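Thermophilic dibenzothiophene desulfurization enzyme C (Paenibacillus sp. A11-2, PDB 5XDG) probably catalyses the FMNH2- and O2-dependent oxidation of dibenzothiophene to its 5-oxide and then to the 5,5-dioxide, in the dibenzothiophene degradation pathway. Local coordinates at residues A[244-249]-A[335-340]. Residues are numbered along the deposited sequence; the frame is centred on the assembly and turned at random.
Sequences PSLWTP and GQLMVQ. With 83U (dibenzothiophene 5-oxide), chain H.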
loop_
_atom_site.group_PDB
_atom_site.type_symbol
_atom_site.label_atom_id
_atom_site.label_comp_id
_atom_site.label_asym_id
_atom_site.label_seq_id
_atom_site.Cartn_x
_atom_site.Cartn_y
_atom_site.Cartn_z
ATOM N N PRO A 244 11.729 5.810 -36.421
ATOM C CA PRO A 244 12.468 4.892 -35.535
ATOM C C PRO A 244 12.336 5.211 -34.054
ATOM O O PRO A 244 12.654 4.346 -33.230
ATOM C CB PRO A 244 13.925 5.042 -36.002
ATOM C CG PRO A 244 13.809 5.408 -37.435
ATOM C CD PRO A 244 12.574 6.287 -37.535
ATOM N N SER A 245 11.904 6.420 -33.678
ATOM C CA SER A 245 11.744 6.715 -32.260
ATOM C C SER A 245 10.626 5.903 -31.625
ATOM O O SER A 245 10.463 5.960 -30.397
ATOM C CB SER A 245 11.492 8.219 -32.033
ATOM O OG SER A 245 10.242 8.611 -32.568
ATOM N N LEU A 246 9.864 5.148 -32.421
ATOM C CA LEU A 246 8.872 4.236 -31.864
ATOM C C LEU A 246 9.510 3.018 -31.212
ATOM O O LEU A 246 8.817 2.295 -30.491
ATOM C CB LEU A 246 7.895 3.768 -32.946
ATOM C CG LEU A 246 6.948 4.799 -33.549
ATOM C CD1 LEU A 246 6.170 4.186 -34.687
ATOM C CD2 LEU A 246 6.002 5.333 -32.469
ATOM N N TRP A 247 10.797 2.764 -31.461
ATOM C CA TRP A 247 11.421 1.558 -30.921
ATOM C C TRP A 247 11.279 1.488 -29.403
ATOM O O TRP A 247 10.975 0.425 -28.845
ATOM C CB TRP A 247 12.895 1.498 -31.325
ATOM C CG TRP A 247 13.584 0.306 -30.730
ATOM C CD1 TRP A 247 13.619 -0.962 -31.242
ATOM C CD2 TRP A 247 14.297 0.259 -29.497
ATOM N NE1 TRP A 247 14.318 -1.792 -30.399
ATOM C CE2 TRP A 247 14.756 -1.065 -29.328
ATOM C CE3 TRP A 247 14.603 1.209 -28.517
ATOM C CZ2 TRP A 247 15.498 -1.467 -28.216
ATOM C CZ3 TRP A 247 15.341 0.808 -27.410
ATOM C CH2 TRP A 247 15.778 -0.519 -27.268
ATOM N N THR A 248 11.512 2.602 -28.710
ATOM C CA THR A 248 11.473 2.554 -27.249
ATOM C C THR A 248 10.082 2.228 -26.729
ATOM O O THR A 248 9.952 1.281 -25.936
ATOM C CB THR A 248 12.001 3.863 -26.665
ATOM O OG1 THR A 248 13.232 4.209 -27.310
ATOM C CG2 THR A 248 12.237 3.705 -25.165
ATOM N N PRO A 249 9.011 2.937 -27.114
ATOM C CA PRO A 249 7.688 2.551 -26.589
ATOM C C PRO A 249 7.302 1.132 -26.962
ATOM O O PRO A 249 6.698 0.431 -26.143
ATOM C CB PRO A 249 6.734 3.598 -27.191
ATOM C CG PRO A 249 7.527 4.301 -28.260
ATOM C CD PRO A 249 8.959 4.203 -27.874
ATOM N N GLY A 335 5.265 11.086 -27.976
ATOM C CA GLY A 335 5.335 11.372 -26.554
ATOM C C GLY A 335 4.146 10.820 -25.793
ATOM O O GLY A 335 4.301 10.223 -24.724
ATOM N N GLN A 336 2.941 11.024 -26.329
ATOM C CA GLN A 336 1.750 10.475 -25.687
ATOM C C GLN A 336 1.837 8.963 -25.576
ATOM O O GLN A 336 1.461 8.385 -24.549
ATOM C CB GLN A 336 0.493 10.858 -26.465
ATOM C CG GLN A 336 0.152 12.331 -26.450
ATOM C CD GLN A 336 -1.228 12.589 -27.023
ATOM O OE1 GLN A 336 -1.768 11.762 -27.766
ATOM N NE2 GLN A 336 -1.814 13.728 -26.670
ATOM N N LEU A 337 2.281 8.302 -26.647
ATOM C CA LEU A 337 2.427 6.849 -26.607
ATOM C C LEU A 337 3.430 6.431 -25.540
ATOM O O LEU A 337 3.180 5.499 -24.768
ATOM C CB LEU A 337 2.847 6.323 -27.982
ATOM C CG LEU A 337 3.133 4.825 -28.053
ATOM C CD1 LEU A 337 1.911 4.033 -27.622
ATOM C CD2 LEU A 337 3.564 4.441 -29.470
ATOM N N MET A 338 4.583 7.103 -25.486
ATOM C CA MET A 338 5.583 6.739 -24.489
ATOM C C MET A 338 5.037 6.914 -23.073
ATOM O O MET A 338 5.305 6.089 -22.193
ATOM C CB MET A 338 6.852 7.563 -24.679
ATOM C CG MET A 338 8.017 7.094 -23.785
ATOM S SD MET A 338 8.709 5.475 -24.267
ATOM C CE MET A 338 8.407 4.512 -22.780
ATOM N N VAL A 339 4.264 7.976 -22.840
ATOM C CA VAL A 339 3.629 8.168 -21.535
ATOM C C VAL A 339 2.690 7.005 -21.228
ATOM O O VAL A 339 2.691 6.455 -20.119
ATOM C CB VAL A 339 2.880 9.513 -21.484
ATOM C CG1 VAL A 339 1.940 9.547 -20.274
ATOM C CG2 VAL A 339 3.857 10.685 -21.442
ATOM N N GLN A 340 1.867 6.618 -22.203
ATOM C CA GLN A 340 0.944 5.505 -21.975
ATOM C C GLN A 340 1.698 4.213 -21.710
ATOM O O GLN A 340 1.278 3.397 -20.877
ATOM C CB GLN A 340 0.021 5.319 -23.173
ATOM C CG GLN A 340 -0.905 6.485 -23.386
ATOM C CD GLN A 340 -1.818 6.677 -22.206
ATOM O OE1 GLN A 340 -2.490 5.737 -21.770
ATOM N NE2 GLN A 340 -1.832 7.889 -21.659
HETATM C C4 83U H . 18.543 -2.005 -24.689
HETATM C C7 83U H . 16.726 -4.807 -25.846
HETATM C C1 83U H . 18.377 -3.205 -26.587
HETATM O O1 83U H . 16.279 -2.430 -24.057
HETATM C C10 83U H . 20.378 -0.150 -25.518
HETATM S S1 83U H . 17.600 -3.031 -24.365
HETATM C C2 83U H . 19.039 -2.077 -25.979
HETATM C C3 83U H . 17.539 -3.718 -25.614
HETATM C C5 83U H . 18.399 -3.795 -27.846
HETATM C C6 83U H . 19.966 -1.129 -26.403
HETATM C C8 83U H . 18.944 -1.034 -23.800
HETATM C C9 83U H . 17.590 -4.888 -28.087
HETATM C C11 83U H . 16.760 -5.393 -27.091
HETATM C C12 83U H . 19.869 -0.104 -24.223
#
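Pro249 presents one face of its ring to Met338, whose SD sits 3.8 Å from Pro249 CD, and its CB edge to Leu337, a worked example of helix-to-helix packing in the C-terminal helical bundle of the acyl-CoA dehydrogenase fold. At that edge, Pro249 CB lies 3.9 Å from Leu337 CG. Leu337 CD2 also reaches Leu246 CD2, 4.0 Å away, and Val316, Val320 and Leu323 of helix 293-324 pack against Leu337. Met338 starts with CG anti to its backbone N (chi1 -172°) and then bends at chi2, which brings the sulfur to the methyl CG2 of Thr248 as well. The hydroxyl of Thr248 is satisfied separately, by Ser411 O, close to the FMN-binding Tyr413. Trp247 takes no part in this packing and reaches the bound dibenzothiophene 5-oxide instead: its NE1 bonds to Ser96 O, Tyr100 meets its ring edge-to-face, and the indole edge borders the ligand. Replacing it with an alanine would probably open a gap beside the ligand and leave Ser96 O without this donor. At the indole edge, Trp247 CZ2 lies 3.7 Å from ligand C1, while CH2 comes within 3.8 Å of the sulfoxide oxygen O1.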